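Local coordinates for protein putative isochorismatase hydrolase (Oleispira antarctica, PDB 3LQY) that is a putative isochorismatase-type hydrolase that probably cleaves a small substrate not yet identified, at residues Pro53-Arg58 with Thr102-Val107; Leu11-Gln16 with Asp128-Ala133; Ala134-Tyr139 with Phe175-Val180; Ala35-Gly40 with His79-Ala84. One frame throughout, in Å; residues are numbered along the deposited sequence.

Interactions 1 to 3 reach one parallel six-stranded sheet with helices on both faces, the alpha/beta/alpha fold of isochorismatase-like hydrolases. Interactions 1 and 2, with centres about 10 Å apart, use the neighbouring strands 54-59 and 8-13 and pack the same face of the sheet against helices 104-110 and 128-137. Interaction 3 takes up the end of helix 128-137, its centre about 12 Å from that of interaction 2. Interaction 4 lies beside the sheet through helix 33-49 on the other face, its centre about 23 Å from that of interaction 3. Along the chain, interactions 1 and 4 cross, both nested inside the loop closed by interaction 2, which joins distant parts of the chain; interaction 3 follows.

Interaction 1 (Pro53-Arg58 with Thr102-Val107)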
# COMPACT_ATOMS: atom_id res chain seq x y z
N PRO A 53 15.17 -2.07 -2.47
CA PRO A 53 14.50 -0.83 -2.11
C PRO A 53 13.13 -1.04 -1.42
O PRO A 53 12.33 -1.88 -1.85
CB PRO A 53 14.32 -0.14 -3.47
CG PRO A 53 15.37 -0.69 -4.31
CD PRO A 53 15.46 -2.12 -3.92
N VAL A 54 12.90 -0.26 -0.37
CA VAL A 54 11.63 -0.21 0.34
C VAL A 54 11.18 1.24 0.44
O VAL A 54 11.95 2.09 0.96
CB VAL A 54 11.74 -0.81 1.75
CG1 VAL A 54 10.42 -0.72 2.47
CG2 VAL A 54 12.17 -2.26 1.65
N VAL A 55 9.98 1.54 -0.07
CA VAL A 55 9.41 2.89 0.04
C VAL A 55 8.03 2.84 0.70
O VAL A 55 7.19 1.98 0.38
CB VAL A 55 9.27 3.60 -1.30
CG1 VAL A 55 8.74 5.02 -1.11
CG2 VAL A 55 10.57 3.62 -2.06
N HIS A 56 7.83 3.79 1.62
CA HIS A 56 6.57 3.91 2.36
C HIS A 56 5.77 5.13 1.93
O HIS A 56 6.33 6.20 1.61
CB HIS A 56 6.84 4.03 3.88
CG HIS A 56 7.71 2.95 4.44
ND1 HIS A 56 7.21 1.82 5.04
CD2 HIS A 56 9.07 2.83 4.47
CE1 HIS A 56 8.22 1.07 5.46
NE2 HIS A 56 9.35 1.65 5.11
N VAL A 57 4.46 4.99 2.02
CA VAL A 57 3.58 6.10 1.72
C VAL A 57 2.65 6.22 2.91
O VAL A 57 2.25 5.22 3.45
CB VAL A 57 2.78 5.83 0.44
CG1 VAL A 57 1.70 6.87 0.30
CG2 VAL A 57 3.74 5.82 -0.79
N ARG A 58 2.36 7.45 3.32
CA ARG A 58 1.57 7.74 4.47
C ARG A 58 0.65 8.90 4.15
O ARG A 58 1.06 9.86 3.52
CB ARG A 58 2.54 8.11 5.61
CG ARG A 58 2.02 7.96 6.97
CD ARG A 58 3.09 8.17 8.06
NE ARG A 58 3.61 9.55 8.16
CZ ARG A 58 2.96 10.58 8.70
NH1 ARG A 58 1.76 10.41 9.25
NH2 ARG A 58 3.54 11.79 8.74
N THR A 102 2.71 14.70 -4.75
CA THR A 102 3.70 14.11 -3.87
C THR A 102 5.00 14.02 -4.64
O THR A 102 5.06 14.31 -5.81
CB THR A 102 3.32 12.68 -3.39
OG1 THR A 102 3.57 11.74 -4.45
CG2 THR A 102 1.89 12.63 -2.92
N ASP A 103 6.02 13.57 -3.93
CA ASP A 103 7.35 13.40 -4.45
C ASP A 103 7.59 11.96 -4.85
O ASP A 103 8.73 11.56 -5.07
CB ASP A 103 8.36 13.73 -3.33
CG ASP A 103 8.22 15.16 -2.82
OD1 ASP A 103 7.59 15.99 -3.52
OD2 ASP A 103 8.73 15.46 -1.71
N LEU A 104 6.53 11.16 -4.91
CA LEU A 104 6.71 9.71 -5.09
C LEU A 104 7.52 9.37 -6.34
O LEU A 104 8.45 8.56 -6.27
CB LEU A 104 5.40 8.96 -5.11
CG LEU A 104 5.61 7.45 -5.26
CD1 LEU A 104 6.37 6.89 -4.03
CD2 LEU A 104 4.27 6.71 -5.51
N LYS A 105 7.17 9.99 -7.46
CA LYS A 105 7.83 9.71 -8.73
C LYS A 105 9.31 10.07 -8.61
O LYS A 105 10.18 9.22 -8.77
CB LYS A 105 7.19 10.49 -9.88
CG LYS A 105 7.53 9.97 -11.29
CD LYS A 105 6.99 10.91 -12.38
CE LYS A 105 7.28 10.40 -13.80
NZ LYS A 105 7.35 11.51 -14.80
N LYS A 106 9.56 11.34 -8.29
CA LYS A 106 10.92 11.84 -8.12
C LYS A 106 11.70 10.88 -7.22
O LYS A 106 12.83 10.50 -7.52
CB LYS A 106 10.91 13.25 -7.51
N VAL A 107 11.08 10.45 -6.14
CA VAL A 107 11.69 9.46 -5.26
C VAL A 107 12.04 8.13 -5.96
O VAL A 107 13.20 7.70 -5.94
CB VAL A 107 10.82 9.22 -3.99
CG1 VAL A 107 11.23 7.94 -3.27
CG2 VAL A 107 10.90 10.42 -3.04
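In the alpha/beta/alpha sandwich of this isochorismatase-like fold, the strand at Val54-Arg58 lays one face against the start of the helix that runs from Leu104, and three valines and a leucine fill the seam. Leu104 reaches across to both strand valines. Its CG stands anti to the backbone N (chi1 -178°), which carries the branched end toward the strand even though the CB leaves the helix along another course. The methyl CD1 then serves the two residues, lying 4.2 Å from Val55 CG1 and 4.3 Å from Val57 CG2. One turn further along the helix Val107 adds a second methyl to Val55, with its CG1 4.4 Å from Val55 CG1. These spacings describe relaxed van der Waals contact between methyl groups, without polar atoms in the interface. His56, between the two valines, faces the opposite side of the sheet and bonds through NE2 to Glu88. Val55 and Val57 also touch Leu11 of the adjoining strand 8-13, while Leu104 rests on Val91 of strand 90-93, so that the helix spans neighbouring strands. Thr102 shapes the approach to the helix: its OG1, which also bonds to Ser98 O, closes an ST turn by accepting the backbone N-H of Leu104 at 3.1 Å, nearly straight at 162°.

Interaction 2 (Leu11-Gln16 with Asp128-Ala133)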
# COMPACT_ATOMS: atom_id res chain seq x y z
N LEU A 11 6.49 -1.15 -2.02
CA LEU A 11 5.78 0.11 -1.82
C LEU A 11 4.63 -0.16 -0.90
O LEU A 11 3.65 -0.84 -1.26
CB LEU A 11 5.29 0.68 -3.14
CG LEU A 11 4.72 2.10 -3.17
CD1 LEU A 11 5.69 3.10 -2.64
CD2 LEU A 11 4.35 2.45 -4.61
N LEU A 12 4.72 0.38 0.30
CA LEU A 12 3.73 0.12 1.29
C LEU A 12 2.85 1.35 1.40
O LEU A 12 3.30 2.43 1.81
CB LEU A 12 4.41 -0.20 2.64
CG LEU A 12 5.48 -1.32 2.58
CD1 LEU A 12 6.90 -0.82 2.25
CD2 LEU A 12 5.49 -2.14 3.88
N ILE A 13 1.58 1.18 1.09
CA ILE A 13 0.62 2.29 1.05
C ILE A 13 -0.22 2.34 2.30
O ILE A 13 -1.08 1.50 2.50
CB ILE A 13 -0.35 2.15 -0.18
CG1 ILE A 13 0.43 2.06 -1.50
CG2 ILE A 13 -1.32 3.34 -0.20
CD1 ILE A 13 1.24 3.31 -1.84
N ASP A 14 0.08 3.31 3.17
CA ASP A 14 -0.78 3.71 4.25
C ASP A 14 -1.16 2.59 5.20
O ASP A 14 -2.32 2.46 5.56
CB ASP A 14 -2.08 4.38 3.75
CG ASP A 14 -1.85 5.64 2.93
OD1 ASP A 14 -0.71 6.08 2.78
OD2 ASP A 14 -2.87 6.16 2.36
N PHE A 15 -0.18 1.84 5.70
CA PHE A 15 -0.48 0.89 6.75
C PHE A 15 -0.44 1.70 8.07
O PHE A 15 0.51 1.59 8.84
CB PHE A 15 0.54 -0.26 6.78
CG PHE A 15 0.11 -1.50 6.03
CD1 PHE A 15 -1.08 -2.15 6.34
CD2 PHE A 15 0.93 -2.07 5.08
CE1 PHE A 15 -1.44 -3.29 5.74
CE2 PHE A 15 0.58 -3.24 4.45
CZ PHE A 15 -0.62 -3.86 4.76
N GLN A 16 -1.43 2.56 8.27
CA GLN A 16 -1.48 3.51 9.35
C GLN A 16 -2.48 3.10 10.41
O GLN A 16 -3.46 2.40 10.16
CB GLN A 16 -1.80 4.90 8.81
CG GLN A 16 -0.69 5.46 7.95
CD GLN A 16 -1.16 6.60 7.11
OE1 GLN A 16 -1.38 6.42 5.90
NE2 GLN A 16 -1.33 7.76 7.69
N ASP A 128 -5.93 0.67 -5.74
CA ASP A 128 -6.44 0.77 -7.12
C ASP A 128 -5.78 1.95 -7.79
O ASP A 128 -5.18 1.82 -8.86
CB ASP A 128 -7.96 0.96 -7.15
CG ASP A 128 -8.51 0.95 -8.60
OD1 ASP A 128 -8.25 -0.09 -9.25
OD2 ASP A 128 -9.19 1.93 -9.04
N ALA A 129 -5.80 3.11 -7.13
CA ALA A 129 -5.24 4.34 -7.72
C ALA A 129 -3.76 4.24 -8.02
O ALA A 129 -3.32 4.62 -9.07
CB ALA A 129 -5.47 5.58 -6.79
N VAL A 130 -2.97 3.77 -7.06
CA VAL A 130 -1.53 3.77 -7.30
C VAL A 130 -1.12 2.73 -8.33
O VAL A 130 -0.17 2.96 -9.10
CB VAL A 130 -0.67 3.61 -5.97
CG1 VAL A 130 -0.73 2.19 -5.43
CG2 VAL A 130 0.76 4.00 -6.24
N THR A 131 -1.79 1.59 -8.34
CA THR A 131 -1.41 0.55 -9.27
C THR A 131 -1.68 1.00 -10.71
O THR A 131 -0.82 0.87 -11.59
CB THR A 131 -2.16 -0.76 -8.99
OG1 THR A 131 -1.94 -1.12 -7.61
CG2 THR A 131 -1.65 -1.87 -9.87
N ARG A 132 -2.84 1.57 -10.95
CA ARG A 132 -3.22 2.04 -12.29
C ARG A 132 -2.40 3.23 -12.69
O ARG A 132 -1.96 3.32 -13.84
CB ARG A 132 -4.69 2.40 -12.32
CG ARG A 132 -5.56 1.21 -12.12
CD ARG A 132 -7.02 1.58 -12.34
NE ARG A 132 -7.93 0.49 -12.03
CZ ARG A 132 -8.92 0.04 -12.79
NH1 ARG A 132 -9.17 0.51 -14.02
NH2 ARG A 132 -9.66 -0.94 -12.32
N ALA A 133 -2.11 4.14 -11.74
CA ALA A 133 -1.27 5.28 -12.06
C ALA A 133 0.16 4.84 -12.42
O ALA A 133 0.77 5.36 -13.39
CB ALA A 133 -1.26 6.30 -10.91
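Strand residue Ile13 faces the first turn of the helix at Asp128-Ala133, its CA 8.7 Å from that of Val130, the nearest pair of backbones in the contact. Val130 alone bridges the gap from the helix side and divides its two methyls between two strand residues. Its CG1, placed between the backbone N and the carbonyl carbon (chi1 73°), meets CG1 of Ile13 tip to tip at 4.1 Å. The other branch, Val130 CG2, touches Leu11 CD2 at 4.2 Å. Leu11 and Ile13 lie two apart on the strand, so both project from the same face of this central strand, and Phe99 adds an aromatic neighbour beside Val130. Away from the strand, beside Leu173 of helix 162-173, Arg132 NE forms a salt bridge one turn back to Asp128 OD1 at 2.9 Å; it arrives on the syn side of the carboxylate, though tilted 31° out of its plane. Just ahead of this helix lies Cys126, which is found oxidised to 3-sulfinoalanine. The division of labour is plain: only apolar branches meet the buried strand, so dispersion and water exclusion hold this seam, while the charged pair is turned toward helix 162-173.

Interaction 3 (Ala134-Tyr139 with Phe175-Val180); sequences AEDLGY and FAYANV
Glu135 lays its aliphatic stem across the backbone and ring edge of Tyr177. Its CG rests 3.3 Å from the carbonyl O of Tyr177, and its CB lies in the plane of the tyrosine ring, 3.9 Å from CD2 at the edge. With CG anti to the backbone N (chi1 -163°) and a bend at the next bond, the acid folds beside the tyrosine: OE1 comes to 4.0 Å from Tyr177 CD2, and the carboxylate stands steeply to the ring, at 76° between planes. Asp136 follows the same ring edge outward, with OD1 near CE2. Its other oxygen works through water: one molecule donates to Asp136 OD2 at 2.8 Å and also hydrogen-bonds to Tyr177 OH at 2.7 Å, joining the carboxylate to the phenol through the water, not by a direct bond. The same hydroxyl makes a weak hydrogen bond with Arg132 NH1. Just beyond, the helix ends in a Schellman motif at Gly138, whose positive phi suits the turn; Tyr139 N reaches back to Ala134 O at 3.1 Å. At the protein surface, the contact joins the last turn of helix 128-137 to the loop between helix 162-173 and strand 179-181, while Ala134 and Ala178 both touch Cys141, so the helix end and the loop meet over strand 140-149.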
# COMPACT_ATOMS: atom_id res chain seq x y z
N ALA A 134 0.69 3.89 -11.65
CA ALA A 134 2.05 3.40 -11.84
C ALA A 134 2.22 2.66 -13.16
O ALA A 134 3.17 2.90 -13.89
CB ALA A 134 2.50 2.51 -10.67
N GLU A 135 1.32 1.72 -13.44
CA GLU A 135 1.38 0.95 -14.67
C GLU A 135 1.31 1.91 -15.85
O GLU A 135 2.08 1.79 -16.82
CB GLU A 135 0.26 -0.09 -14.70
CG GLU A 135 0.47 -1.20 -15.73
CD GLU A 135 0.25 -0.73 -17.13
OE1 GLU A 135 -0.48 0.28 -17.29
OE2 GLU A 135 0.79 -1.35 -18.07
N ASP A 136 0.41 2.89 -15.79
CA ASP A 136 0.31 3.93 -16.84
C ASP A 136 1.56 4.78 -16.97
O ASP A 136 1.88 5.26 -18.05
CB ASP A 136 -0.88 4.87 -16.62
CG ASP A 136 -2.20 4.24 -16.96
OD1 ASP A 136 -2.25 3.17 -17.63
OD2 ASP A 136 -3.25 4.83 -16.55
N LEU A 137 2.29 4.97 -15.88
CA LEU A 137 3.53 5.72 -15.94
C LEU A 137 4.66 4.89 -16.49
O LEU A 137 5.69 5.44 -16.82
CB LEU A 137 3.93 6.23 -14.56
CG LEU A 137 3.15 7.44 -14.05
CD1 LEU A 137 3.52 7.71 -12.55
CD2 LEU A 137 3.38 8.66 -14.93
N GLY A 138 4.50 3.57 -16.51
CA GLY A 138 5.51 2.69 -17.05
C GLY A 138 6.16 1.65 -16.15
O GLY A 138 7.00 0.88 -16.64
N TYR A 139 5.82 1.60 -14.86
CA TYR A 139 6.35 0.57 -13.98
C TYR A 139 5.66 -0.75 -14.19
O TYR A 139 4.46 -0.78 -14.45
CB TYR A 139 6.14 0.97 -12.49
CG TYR A 139 6.74 2.31 -12.15
CD1 TYR A 139 8.07 2.42 -11.75
CD2 TYR A 139 5.97 3.47 -12.21
CE1 TYR A 139 8.62 3.65 -11.46
CE2 TYR A 139 6.52 4.72 -11.90
CZ TYR A 139 7.85 4.80 -11.53
OH TYR A 139 8.40 6.05 -11.21
N PHE A 175 -3.58 -9.04 -14.39
CA PHE A 175 -3.19 -8.96 -15.80
C PHE A 175 -3.36 -7.63 -16.54
O PHE A 175 -2.50 -7.26 -17.38
CB PHE A 175 -3.87 -10.09 -16.58
CG PHE A 175 -3.56 -11.43 -16.01
CD1 PHE A 175 -4.48 -12.09 -15.21
CD2 PHE A 175 -2.31 -11.99 -16.22
CE1 PHE A 175 -4.16 -13.32 -14.65
CE2 PHE A 175 -2.01 -13.23 -15.69
CZ PHE A 175 -2.93 -13.89 -14.89
N ALA A 176 -4.47 -6.93 -16.28
CA ALA A 176 -4.72 -5.69 -16.96
C ALA A 176 -3.73 -4.65 -16.55
O ALA A 176 -3.26 -3.88 -17.37
CB ALA A 176 -6.13 -5.22 -16.75
N TYR A 177 -3.42 -4.64 -15.26
CA TYR A 177 -2.49 -3.69 -14.70
C TYR A 177 -1.35 -4.32 -13.90
O TYR A 177 -0.31 -3.68 -13.75
CB TYR A 177 -3.23 -2.79 -13.77
CG TYR A 177 -4.13 -1.78 -14.42
CD1 TYR A 177 -5.50 -1.98 -14.46
CD2 TYR A 177 -3.63 -0.60 -14.93
CE1 TYR A 177 -6.33 -1.02 -14.95
CE2 TYR A 177 -4.44 0.36 -15.41
CZ TYR A 177 -5.82 0.15 -15.41
OH TYR A 177 -6.69 1.13 -15.84
N ALA A 178 -1.54 -5.50 -13.31
CA ALA A 178 -0.49 -6.01 -12.43
C ALA A 178 -0.46 -7.53 -12.32
O ALA A 178 -1.43 -8.20 -12.63
CB ALA A 178 -0.62 -5.34 -10.99
N ASN A 179 0.70 -8.06 -11.93
CA ASN A 179 0.76 -9.41 -11.36
C ASN A 179 0.25 -9.43 -9.91
O ASN A 179 0.91 -8.95 -9.01
CB ASN A 179 2.20 -10.00 -11.39
CG ASN A 179 2.24 -11.44 -10.90
OD1 ASN A 179 1.34 -12.22 -11.20
ND2 ASN A 179 3.29 -11.81 -10.14
N VAL A 180 -0.90 -10.06 -9.73
CA VAL A 180 -1.58 -10.18 -8.46
C VAL A 180 -1.32 -11.60 -7.98
O VAL A 180 -1.63 -12.60 -8.65
CB VAL A 180 -3.08 -9.89 -8.56
CG1 VAL A 180 -3.79 -10.08 -7.23
CG2 VAL A 180 -3.32 -8.44 -9.12
O HOH W 1 -5.68 3.67 -15.88

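Interaction 4 (Ala35-Gly40 with His79-Ala84)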
# COMPACT_ATOMS: atom_id res chain seq x y z
N ALA A 35 -4.06 -8.99 9.61
CA ALA A 35 -3.59 -10.07 8.76
C ALA A 35 -2.84 -9.54 7.53
O ALA A 35 -1.80 -10.11 7.15
CB ALA A 35 -4.75 -11.01 8.30
N ALA A 36 -3.41 -8.50 6.87
CA ALA A 36 -2.77 -7.90 5.74
C ALA A 36 -1.38 -7.37 6.04
O ALA A 36 -0.43 -7.57 5.28
CB ALA A 36 -3.68 -6.77 5.14
N ALA A 37 -1.27 -6.66 7.16
CA ALA A 37 -0.01 -6.17 7.69
C ALA A 37 0.93 -7.31 8.04
O ALA A 37 2.14 -7.23 7.82
CB ALA A 37 -0.30 -5.29 8.90
N GLU A 38 0.39 -8.40 8.55
CA GLU A 38 1.22 -9.57 8.83
C GLU A 38 1.95 -10.05 7.58
O GLU A 38 3.15 -10.39 7.61
CB GLU A 38 0.38 -10.68 9.42
CG GLU A 38 1.17 -11.76 10.07
CD GLU A 38 0.38 -13.05 10.24
OE1 GLU A 38 -0.81 -13.07 9.83
OE2 GLU A 38 0.97 -14.04 10.78
N GLN A 39 1.21 -10.10 6.47
CA GLN A 39 1.79 -10.46 5.16
C GLN A 39 2.74 -9.38 4.62
O GLN A 39 3.79 -9.70 4.11
CB GLN A 39 0.68 -10.79 4.15
CG GLN A 39 -0.18 -12.00 4.57
CD GLN A 39 0.66 -13.15 5.00
OE1 GLN A 39 0.65 -13.54 6.19
NE2 GLN A 39 1.50 -13.65 4.10
N GLY A 40 2.38 -8.12 4.76
CA GLY A 40 3.26 -7.02 4.34
C GLY A 40 4.60 -7.04 5.04
O GLY A 40 5.61 -6.78 4.40
N HIS A 79 1.81 1.85 11.38
CA HIS A 79 1.61 0.86 12.37
C HIS A 79 2.95 0.17 12.64
O HIS A 79 3.74 0.02 11.69
CB HIS A 79 0.57 -0.13 11.88
CG HIS A 79 0.09 -1.06 12.94
ND1 HIS A 79 0.61 -2.32 13.10
CD2 HIS A 79 -0.90 -0.94 13.86
CE1 HIS A 79 -0.00 -2.92 14.10
NE2 HIS A 79 -0.90 -2.09 14.60
N PRO A 80 3.23 -0.20 13.90
CA PRO A 80 4.57 -0.80 14.19
C PRO A 80 4.84 -2.13 13.50
O PRO A 80 6.01 -2.47 13.27
CB PRO A 80 4.56 -1.01 15.70
CG PRO A 80 3.46 -0.18 16.25
CD PRO A 80 2.44 -0.04 15.14
N SER A 81 3.80 -2.88 13.12
CA SER A 81 4.00 -4.16 12.49
C SER A 81 4.77 -4.00 11.18
O SER A 81 5.44 -4.92 10.75
CB SER A 81 2.66 -4.87 12.26
OG SER A 81 1.90 -4.21 11.26
N VAL A 82 4.71 -2.81 10.57
CA VAL A 82 5.40 -2.51 9.30
C VAL A 82 6.14 -1.16 9.34
O VAL A 82 6.25 -0.47 8.33
CB VAL A 82 4.42 -2.56 8.08
CG1 VAL A 82 3.99 -3.97 7.83
CG2 VAL A 82 3.20 -1.72 8.32
N ALA A 83 6.68 -0.79 10.50
CA ALA A 83 7.31 0.52 10.66
C ALA A 83 8.53 0.70 9.73
O ALA A 83 9.25 -0.27 9.41
CB ALA A 83 7.73 0.72 12.14
N ALA A 84 8.77 1.94 9.32
CA ALA A 84 9.91 2.27 8.47
C ALA A 84 11.22 2.20 9.24
O ALA A 84 11.25 2.26 10.49
CB ALA A 84 9.73 3.65 7.85
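Ala37, Val82 and Ser81 carry this contact, in which helix 33-49 meets the loop between strands 54-59 and 90-93. Ala37 points its methyl at the loop, and Ser81 OG comes to 3.4 Å from that CB, a close polar-to-methyl approach. Val82 settles against the helix backbone instead. Its CG1, anti to the carbonyl carbon (chi1 -69°), lies 3.7 Å from Ala37 O. The same methyl, Val82 CG1, is 4.2 Å from Gly40 C. Ala37 and Gly40 sit about one turn apart on the same flank of the helix, and as Gly40 has no side chain the valine methyl rests directly on its main chain. The other methyl, Val82 CG2, packs against Phe15, whose ring also reaches Ala37, so this residue just after strand 8-13 touches both sides of the contact. Ser81 is steadied from within its own loop, a short 3-10 turn. His79 ND1 gathers two bonds from it: the backbone N-H of Ser81 donates at 3.2 Å, from 37° out of the imidazole plane, and Ser81 OG is hydrogen-bonded to the same ND1 at 2.9 Å. Pro80 CD packs over one face of the imidazole, and Phe20 stacks with that ring. What joins helix and loop is therefore van der Waals contact: the hydroxyl oxygen of Ser81, whose hydrogen bond is to His79, meets the helix only as a neighbour of the Ala37 methyl, while Val82 CG1 lies on the main chain.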